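Local structure of tumor necrosis factor receptor superfamily member 16 (Rattus norvegicus, 4F44) at the interface of chains A and B. The protein serves as a neurotrophin receptor of the tumour necrosis factor receptor superfamily, whose intracellular death domain probably passes the signal on through protein-protein contacts. Sequence-based numbering; all coordinates share one arbitrary frame. Chains: chain A/B, Tumor necrosis factor receptor superfamily member 16.

Contact 1: the interface of chains A and B. Residues chain A 46-50; chain B 17, 20-22, 25, 46-50.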
ATOM      1  N   ALA A  46       2.033  -6.978   0.335  1.00 23.89           N
ATOM      2  CA  ALA A  46       1.241  -6.337   1.378  1.00 22.31           C
ATOM      3  C   ALA A  46       0.484  -5.146   0.790  1.00 21.54           C
ATOM      4  O   ALA A  46      -0.565  -4.761   1.305  1.00 20.68           O
ATOM      5  CB  ALA A  46       2.139  -5.876   2.508  1.00 21.93           C
ATOM      6  N   CYS A  47       1.034  -4.584  -0.284  1.00 20.14           N
ATOM      7  CA  CYS A  47       0.511  -3.381  -0.910  1.00 19.24           C
ATOM      8  C   CYS A  47       0.649  -3.488  -2.429  1.00 19.05           C
ATOM      9  O   CYS A  47       1.537  -2.866  -3.024  1.00 19.04           O
ATOM     10  CB  CYS A  47       1.277  -2.167  -0.387  1.00 18.84           C
ATOM     11  SG  CYS A  47       0.500  -0.605  -0.823  1.00 17.13           S
ATOM     12  N   PRO A  48      -0.194  -4.325  -3.057  1.00 18.37           N
ATOM     13  CA  PRO A  48      -0.061  -4.625  -4.477  1.00 18.07           C
ATOM     14  C   PRO A  48       0.134  -3.387  -5.347  1.00 18.12           C
ATOM     15  O   PRO A  48       0.981  -3.392  -6.243  1.00 18.01           O
ATOM     16  CB  PRO A  48      -1.403  -5.323  -4.812  1.00 18.44           C
ATOM     17  CG  PRO A  48      -1.818  -5.956  -3.529  1.00 17.37           C
ATOM     18  CD  PRO A  48      -1.379  -4.981  -2.462  1.00 18.07           C
ATOM     19  N   VAL A  49      -0.628  -2.325  -5.090  1.00 19.03           N
ATOM     20  CA  VAL A  49      -0.563  -1.143  -5.944  1.00 19.41           C
ATOM     21  C   VAL A  49       0.811  -0.463  -5.883  1.00 20.59           C
ATOM     22  O   VAL A  49       1.349  -0.052  -6.916  1.00 21.10           O
ATOM     23  CB  VAL A  49      -1.723  -0.145  -5.687  1.00 20.37           C
ATOM     24  CG1 VAL A  49      -1.669   0.476  -4.252  1.00 21.34           C
ATOM     25  CG2 VAL A  49      -1.735   0.963  -6.752  1.00 17.24           C
ATOM     26  N   ARG A  50       1.412  -0.393  -4.700  1.00 21.24           N
ATOM     27  CA  ARG A  50       2.733   0.220  -4.570  1.00 22.54           C
ATOM     28  C   ARG A  50       3.785  -0.632  -5.263  1.00 22.98           C
ATOM     29  O   ARG A  50       4.627  -0.123  -5.993  1.00 22.97           O
ATOM     30  CB  ARG A  50       3.105   0.410  -3.102  1.00 23.08           C
ATOM     31  CG  ARG A  50       4.443   1.154  -2.871  1.00 26.73           C
ATOM     32  CD  ARG A  50       4.786   1.260  -1.374  1.00 30.27           C
ATOM     33  NE  ARG A  50       3.746   1.961  -0.637  1.00 35.44           N
ATOM     34  CZ  ARG A  50       3.255   1.586   0.550  1.00 40.13           C
ATOM     35  NH1 ARG A  50       3.695   0.490   1.188  1.00 39.68           N
ATOM     36  NH2 ARG A  50       2.296   2.323   1.108  1.00 40.09           N
TER
ATOM     37  N   GLU B  17       4.859  -0.478   6.861  1.00 37.74           N
ATOM     38  CA  GLU B  17       4.182  -1.232   5.808  1.00 38.11           C
ATOM     39  C   GLU B  17       5.119  -2.134   5.006  1.00 38.72           C
ATOM     40  O   GLU B  17       4.788  -3.285   4.721  1.00 38.67           O
ATOM     41  CB  GLU B  17       3.441  -0.284   4.878  1.00 37.29           C
ATOM     42  CG  GLU B  17       2.282   0.438   5.524  1.00 36.96           C
ATOM     43  CD  GLU B  17       1.828   1.635   4.707  1.00 38.83           C
ATOM     44  OE1 GLU B  17       2.300   1.780   3.561  1.00 39.81           O
ATOM     45  OE2 GLU B  17       1.012   2.434   5.204  1.00 36.96           O
ATOM     46  N   LEU B  20       6.169  -5.093   7.110  1.00 44.04           N
ATOM     47  CA  LEU B  20       5.108  -6.103   7.166  1.00 44.13           C
ATOM     48  C   LEU B  20       4.863  -6.691   5.783  1.00 44.95           C
ATOM     49  O   LEU B  20       3.742  -6.630   5.258  1.00 46.85           O
ATOM     50  CB  LEU B  20       3.798  -5.504   7.704  1.00 42.70           C
ATOM     51  CG  LEU B  20       3.850  -4.673   8.988  1.00 41.71           C
ATOM     52  CD1 LEU B  20       2.605  -3.815   9.144  1.00 38.64           C
ATOM     53  CD2 LEU B  20       4.064  -5.554  10.224  1.00 40.21           C
ATOM     54  N   ASN B  21       5.896  -7.254   5.179  1.00 44.64           N
ATOM     55  CA  ASN B  21       5.727  -7.828   3.862  1.00 44.72           C
ATOM     56  C   ASN B  21       5.035  -9.184   3.900  1.00 43.59           C
ATOM     57  O   ASN B  21       5.097  -9.896   4.916  1.00 43.36           O
ATOM     58  CB  ASN B  21       7.072  -7.896   3.102  1.00 45.94           C
ATOM     59  CG  ASN B  21       8.201  -8.555   3.920  1.00 48.51           C
ATOM     60  OD1 ASN B  21       7.958  -9.248   4.930  1.00 48.81           O
ATOM     61  ND2 ASN B  21       9.452  -8.344   3.468  1.00 51.01           N
ATOM     62  N   GLY B  22       4.385  -9.529   2.784  1.00 42.62           N
ATOM     63  CA  GLY B  22       3.754 -10.832   2.623  1.00 41.36           C
ATOM     64  C   GLY B  22       2.527 -11.019   3.495  1.00 40.79           C
ATOM     65  O   GLY B  22       1.649 -10.174   3.534  1.00 40.55           O
ATOM     66  N   TRP B  25       0.978  -8.711   7.748  1.00 32.70           N
ATOM     67  CA  TRP B  25      -0.163  -7.885   8.134  1.00 31.41           C
ATOM     68  C   TRP B  25      -1.389  -8.711   8.513  1.00 30.53           C
ATOM     69  O   TRP B  25      -2.210  -8.264   9.326  1.00 30.48           O
ATOM     70  CB  TRP B  25      -0.520  -6.874   7.036  1.00 31.23           C
ATOM     71  CG  TRP B  25      -1.153  -7.493   5.820  1.00 30.31           C
ATOM     72  CD1 TRP B  25      -0.504  -8.055   4.757  1.00 28.49           C
ATOM     73  CD2 TRP B  25      -2.557  -7.645   5.558  1.00 27.92           C
ATOM     74  NE1 TRP B  25      -1.416  -8.543   3.846  1.00 26.61           N
ATOM     75  CE2 TRP B  25      -2.679  -8.295   4.301  1.00 27.29           C
ATOM     76  CE3 TRP B  25      -3.719  -7.286   6.251  1.00 27.65           C
ATOM     77  CZ2 TRP B  25      -3.920  -8.612   3.729  1.00 28.32           C
ATOM     78  CZ3 TRP B  25      -4.964  -7.604   5.678  1.00 30.18           C
ATOM     79  CH2 TRP B  25      -5.050  -8.256   4.426  1.00 28.40           C
ATOM     80  N   ALA B  46      -6.560  -1.738  -2.552  1.00 22.25           N
ATOM     81  CA  ALA B  46      -5.381  -1.734  -3.410  1.00 20.74           C
ATOM     82  C   ALA B  46      -4.106  -1.915  -2.574  1.00 19.33           C
ATOM     83  O   ALA B  46      -3.065  -2.330  -3.099  1.00 17.53           O
ATOM     84  CB  ALA B  46      -5.315  -0.446  -4.219  1.00 20.43           C
ATOM     85  N   CYS B  47      -4.212  -1.585  -1.288  1.00 17.64           N
ATOM     86  CA  CYS B  47      -3.083  -1.636  -0.368  1.00 18.12           C
ATOM     87  C   CYS B  47      -3.572  -2.145   0.976  1.00 18.10           C
ATOM     88  O   CYS B  47      -3.759  -1.356   1.901  1.00 17.84           O
ATOM     89  CB  CYS B  47      -2.467  -0.242  -0.214  1.00 17.64           C
ATOM     90  SG  CYS B  47      -0.847  -0.246   0.639  1.00 18.26           S
ATOM     91  N   PRO B  48      -3.858  -3.458   1.066  1.00 18.04           N
ATOM     92  CA  PRO B  48      -4.500  -4.009   2.243  1.00 18.10           C
ATOM     93  C   PRO B  48      -3.823  -3.587   3.537  1.00 18.89           C
ATOM     94  O   PRO B  48      -4.509  -3.300   4.533  1.00 19.74           O
ATOM     95  CB  PRO B  48      -4.353  -5.538   2.036  1.00 18.70           C
ATOM     96  CG  PRO B  48      -4.368  -5.710   0.574  1.00 17.49           C
ATOM     97  CD  PRO B  48      -3.571  -4.506   0.066  1.00 17.95           C
ATOM     98  N   VAL B  49      -2.494  -3.548   3.548  1.00 19.49           N
ATOM     99  CA  VAL B  49      -1.801  -3.329   4.808  1.00 20.07           C
ATOM    100  C   VAL B  49      -2.065  -1.912   5.326  1.00 20.50           C
ATOM    101  O   VAL B  49      -2.343  -1.717   6.519  1.00 19.93           O
ATOM    102  CB  VAL B  49      -0.287  -3.663   4.741  1.00 20.33           C
ATOM    103  CG1 VAL B  49       0.463  -2.785   3.711  1.00 22.10           C
ATOM    104  CG2 VAL B  49       0.344  -3.517   6.128  1.00 19.25           C
ATOM    105  N   ARG B  50      -2.031  -0.940   4.418  1.00 20.92           N
ATOM    106  CA  ARG B  50      -2.278   0.446   4.795  1.00 22.90           C
ATOM    107  C   ARG B  50      -3.722   0.607   5.275  1.00 22.98           C
ATOM    108  O   ARG B  50      -3.982   1.206   6.318  1.00 22.66           O
ATOM    109  CB  ARG B  50      -1.995   1.391   3.632  1.00 23.79           C
ATOM    110  CG  ARG B  50      -2.162   2.885   3.989  1.00 28.04           C
ATOM    111  CD  ARG B  50      -2.067   3.804   2.773  1.00 32.51           C
ATOM    112  NE  ARG B  50      -0.749   3.772   2.142  1.00 39.56           N
ATOM    113  CZ  ARG B  50      -0.536   3.525   0.846  1.00 43.42           C
ATOM    114  NH1 ARG B  50      -1.538   3.144   0.052  1.00 44.11           N
ATOM    115  NH2 ARG B  50       0.688   3.666   0.336  1.00 43.78           N
TER
HETATM  116  O   HOH W   1       4.781  -7.571   0.885  1.00 26.07           O
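A disulfide joins the two death domains: A:Cys47 SG lies 2.0 Å from B:Cys47 SG, the length of a covalent S-S bond. Both sulfurs stand anti to their backbone N (chi1 -168° in each chain), so the two cysteines have the same rotamer and are related by the two-fold rotation. Cysteine is the residue that can close such a covalent link between identical chains.

Backbone hydrogen bonds flank it in a symmetric pair. B:Val49 N gives its hydrogen to A:Ala46 O at 3.2 Å, and A:Val49 N does the same to B:Ala46 O at 3.1 Å. Each amide arrives in the plane of the carbonyl, and the bonds are fairly straight. A:Val49 and B:Val49 lie in the first turn of their helices, where amides lack a partner within the helix, so the carbonyl of the other chain fills that role. On the far side of A:Ala46, its N shares a water with B:Gly22 N.

The apolar packing is small and close. A:Pro48 and B:Pro48 meet end to end through their CD atoms, 3.4 Å apart. The small methyl A:Ala46 CB fits against B:Val49 CG1 at 3.7 Å, while B:Trp25 CD1 touches the same methyl loosely from another direction.

Charge closes the patch. The side chains of A:Arg50, bent at chi3 (-59°), and the extended B:Glu17 cross at about a right angle, yet the guanidinium and carboxylate planes are nearly coplanar. A:Arg50 NH2 forms a salt bridge with B:Glu17 OE1 at 2.5 Å, while the bond from NH1 is weak. A:Cys47 SG sits over the centre of this guanidinium, 3.8 Å above its plane. The A:Arg50 and B:Arg50 NH2 atoms are modelled too close to be real.

In the fold, A:Ala46 and A:Cys47, with their copies in chain B, end the loop between helix 36-42 and helix 48-56, and B:Glu17 comes from helix 10-19.

Contact 2: the interface of chains A and B. Residues chain A 10-11, 13-14, 17, 50; chain B 10-11, 14, 50.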
ATOM      1  N   LEU A  10       6.873  11.045  -2.000  1.00 57.16           N
ATOM      2  CA  LEU A  10       6.022  10.085  -1.296  1.00 56.81           C
ATOM      3  C   LEU A  10       4.590  10.591  -1.093  1.00 56.62           C
ATOM      4  O   LEU A  10       3.631   9.805  -1.162  1.00 56.55           O
ATOM      5  CB  LEU A  10       6.660   9.697   0.047  1.00 56.94           C
ATOM      6  CG  LEU A  10       5.912   8.737   0.987  1.00 57.13           C
ATOM      7  CD1 LEU A  10       5.746   7.362   0.361  1.00 57.12           C
ATOM      8  CD2 LEU A  10       6.616   8.616   2.327  1.00 57.67           C
ATOM      9  N   THR A  11       4.449  11.903  -0.885  1.00 55.93           N
ATOM     10  CA  THR A  11       3.148  12.512  -0.565  1.00 55.23           C
ATOM     11  C   THR A  11       2.135  12.472  -1.717  1.00 54.27           C
ATOM     12  O   THR A  11       0.935  12.274  -1.487  1.00 54.16           O
ATOM     13  CB  THR A  11       3.295  13.975  -0.077  1.00 55.49           C
ATOM     14  OG1 THR A  11       4.481  14.109   0.721  1.00 55.45           O
ATOM     15  CG2 THR A  11       2.067  14.388   0.748  1.00 55.79           C
ATOM     16  N   ARG A  13       2.600  10.403  -4.521  1.00 50.18           N
ATOM     17  CA  ARG A  13       2.510   8.954  -4.735  1.00 49.98           C
ATOM     18  C   ARG A  13       1.450   8.295  -3.853  1.00 49.19           C
ATOM     19  O   ARG A  13       0.677   7.444  -4.318  1.00 48.30           O
ATOM     20  CB  ARG A  13       3.863   8.294  -4.524  1.00 50.48           C
ATOM     21  CG  ARG A  13       4.685   8.184  -5.802  1.00 52.65           C
ATOM     22  CD  ARG A  13       6.147   7.965  -5.499  1.00 55.06           C
ATOM     23  NE  ARG A  13       6.332   6.950  -4.465  1.00 58.23           N
ATOM     24  CZ  ARG A  13       7.402   6.868  -3.677  1.00 59.99           C
ATOM     25  NH1 ARG A  13       8.392   7.758  -3.774  1.00 58.80           N
ATOM     26  NH2 ARG A  13       7.472   5.900  -2.776  1.00 61.66           N
ATOM     27  N   GLU A  14       1.386   8.742  -2.599  1.00 48.54           N
ATOM     28  CA  GLU A  14       0.372   8.295  -1.655  1.00 47.98           C
ATOM     29  C   GLU A  14      -1.031   8.563  -2.190  1.00 46.72           C
ATOM     30  O   GLU A  14      -1.927   7.709  -2.081  1.00 46.93           O
ATOM     31  CB  GLU A  14       0.597   8.943  -0.278  1.00 48.53           C
ATOM     32  CG  GLU A  14      -0.601   8.918   0.670  1.00 50.88           C
ATOM     33  CD  GLU A  14      -0.622   7.733   1.640  1.00 56.01           C
ATOM     34  OE1 GLU A  14       0.280   6.848   1.594  1.00 56.78           O
ATOM     35  OE2 GLU A  14      -1.578   7.685   2.455  1.00 58.70           O
ATOM     36  N   GLU A  17      -1.793   6.258  -5.281  1.00 37.84           N
ATOM     37  CA  GLU A  17      -2.204   4.952  -4.782  1.00 37.79           C
ATOM     38  C   GLU A  17      -3.619   4.937  -4.205  1.00 38.24           C
ATOM     39  O   GLU A  17      -4.378   3.986  -4.445  1.00 37.63           O
ATOM     40  CB  GLU A  17      -1.208   4.437  -3.759  1.00 37.10           C
ATOM     41  CG  GLU A  17       0.159   4.145  -4.312  1.00 36.44           C
ATOM     42  CD  GLU A  17       1.171   3.997  -3.198  1.00 39.81           C
ATOM     43  OE1 GLU A  17       0.735   3.986  -2.027  1.00 41.35           O
ATOM     44  OE2 GLU A  17       2.387   3.902  -3.473  1.00 38.24           O
ATOM     45  N   ARG A  50       1.412  -0.393  -4.700  1.00 21.24           N
ATOM     46  CA  ARG A  50       2.733   0.220  -4.570  1.00 22.54           C
ATOM     47  C   ARG A  50       3.785  -0.632  -5.263  1.00 22.98           C
ATOM     48  O   ARG A  50       4.627  -0.123  -5.993  1.00 22.97           O
ATOM     49  CB  ARG A  50       3.105   0.410  -3.102  1.00 23.08           C
ATOM     50  CG  ARG A  50       4.443   1.154  -2.871  1.00 26.73           C
ATOM     51  CD  ARG A  50       4.786   1.260  -1.374  1.00 30.27           C
ATOM     52  NE  ARG A  50       3.746   1.961  -0.637  1.00 35.44           N
ATOM     53  CZ  ARG A  50       3.255   1.586   0.550  1.00 40.13           C
ATOM     54  NH1 ARG A  50       3.695   0.490   1.188  1.00 39.68           N
ATOM     55  NH2 ARG A  50       2.296   2.323   1.108  1.00 40.09           N
TER
ATOM     56  N   LEU B  10       4.198   9.990   7.566  1.00 57.51           N
ATOM     57  CA  LEU B  10       4.020   9.131   6.404  1.00 57.07           C
ATOM     58  C   LEU B  10       5.263   8.308   6.089  1.00 56.85           C
ATOM     59  O   LEU B  10       5.161   7.113   5.769  1.00 56.87           O
ATOM     60  CB  LEU B  10       3.629   9.975   5.190  1.00 57.14           C
ATOM     61  CG  LEU B  10       3.186   9.228   3.932  1.00 57.34           C
ATOM     62  CD1 LEU B  10       1.970   8.350   4.244  1.00 57.83           C
ATOM     63  CD2 LEU B  10       2.884  10.210   2.807  1.00 57.13           C
ATOM     64  N   THR B  11       6.432   8.937   6.209  1.00 56.21           N
ATOM     65  CA  THR B  11       7.689   8.307   5.800  1.00 55.64           C
ATOM     66  C   THR B  11       8.150   7.161   6.699  1.00 54.81           C
ATOM     67  O   THR B  11       8.905   6.291   6.247  1.00 54.95           O
ATOM     68  CB  THR B  11       8.830   9.332   5.661  1.00 55.97           C
ATOM     69  OG1 THR B  11      10.020   8.655   5.226  1.00 56.23           O
ATOM     70  CG2 THR B  11       9.090  10.044   7.001  1.00 56.37           C
ATOM     71  N   GLU B  14       5.448   4.325   5.917  1.00 49.65           N
ATOM     72  CA  GLU B  14       5.998   3.624   4.758  1.00 48.77           C
ATOM     73  C   GLU B  14       6.920   2.464   5.167  1.00 47.19           C
ATOM     74  O   GLU B  14       6.782   1.343   4.643  1.00 46.95           O
ATOM     75  CB  GLU B  14       6.680   4.630   3.799  1.00 49.59           C
ATOM     76  CG  GLU B  14       7.519   4.047   2.630  1.00 52.02           C
ATOM     77  CD  GLU B  14       6.736   3.792   1.326  1.00 57.01           C
ATOM     78  OE1 GLU B  14       5.542   4.190   1.203  1.00 57.50           O
ATOM     79  OE2 GLU B  14       7.333   3.169   0.410  1.00 59.69           O
ATOM     80  N   ARG B  50      -2.031  -0.940   4.418  1.00 20.92           N
ATOM     81  CA  ARG B  50      -2.278   0.446   4.795  1.00 22.90           C
ATOM     82  C   ARG B  50      -3.722   0.607   5.275  1.00 22.98           C
ATOM     83  O   ARG B  50      -3.982   1.206   6.318  1.00 22.66           O
ATOM     84  CB  ARG B  50      -1.995   1.391   3.632  1.00 23.79           C
ATOM     85  CG  ARG B  50      -2.162   2.885   3.989  1.00 28.04           C
ATOM     86  CD  ARG B  50      -2.067   3.804   2.773  1.00 32.51           C
ATOM     87  NE  ARG B  50      -0.749   3.772   2.142  1.00 39.56           N
ATOM     88  CZ  ARG B  50      -0.536   3.525   0.846  1.00 43.42           C
ATOM     89  NH1 ARG B  50      -1.538   3.144   0.052  1.00 44.11           N
ATOM     90  NH2 ARG B  50       0.688   3.666   0.336  1.00 43.78           N
TER
HETATM   91  O   HOH W   2       3.027   5.443  -0.509  1.00 47.28           O
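The guanidinium of A:Arg50 carries a carboxylate oxygen on one face: B:Glu14 OE1 stands 3.3 Å above its plane, near the edge of the group. The two side chains meet end to end with their planes 58° apart, so the salt bridge, 3.4 Å from A:Arg50 NE to B:Glu14 OE1, is an approach over the face. Its twin is built differently in detail. A:Glu14 and B:Arg50 run antiparallel past one another, with A:Glu14 OE1 3.3 Å from B:Arg50 NE and the planes 75° apart. By contrast, the A:Glu17 carboxylate is nearly coplanar with the B:Arg50 guanidinium and forms a salt bridge with it, although the modelled separation is too short to be taken literally. The guanidinium of A:Arg13 has A:Leu10 CA of its own helix over one face.

Arginine suits this place because its broad cation can be met in its plane by one acid and from above by another. The neighbouring carboxylates probably offset the repulsion expected where two arginines converge, and the arginines may help keep the glutamates ionised. A:Glu14 and B:Glu14 turn toward the partner because each chain starts anti to the backbone N and then bends at chi2 (94° in A:Glu14).

Leucine gives the apolar part. A:Leu10 and B:Leu10, both with CG anti to the backbone N, cross at a slant, and A:Leu10 CG lies 3.8 Å from B:Leu10 CD2. The branched tip serves two neighbours: A:Leu10 CD2 packs on B:Thr11 CA at 3.6 Å, while A:Leu10 CD1 meets the OE1 end of the B:Glu14 carboxylate. This symmetric contact thus pairs one side of helix 10-19 with its copy, the leucines at its N-terminal end and, further along, acids that meet the arginines of helix 48-56.

A water links two of the acids across the chains, lying 3.1 Å from A:Glu17 OE1 and 3.3 Å from B:Glu14 OE1.

The centres of the C-alpha atoms of contact 1 and contact 2 lie about 11 Å apart, and both contain A:Arg50 and B:Arg50, so they form one continuous two-fold interface. Helix 10-19 and helix 48-56 contribute to each. Contact 1 supplies the covalent tie at the axis, while contact 2 extends the interface along helix 10-19; together they would limit rotation of the domains about the disulfide. A:Arg50 and B:Arg50 lie beside the disulfide and also meet the glutamates of helix 10-19, which may couple the two regions.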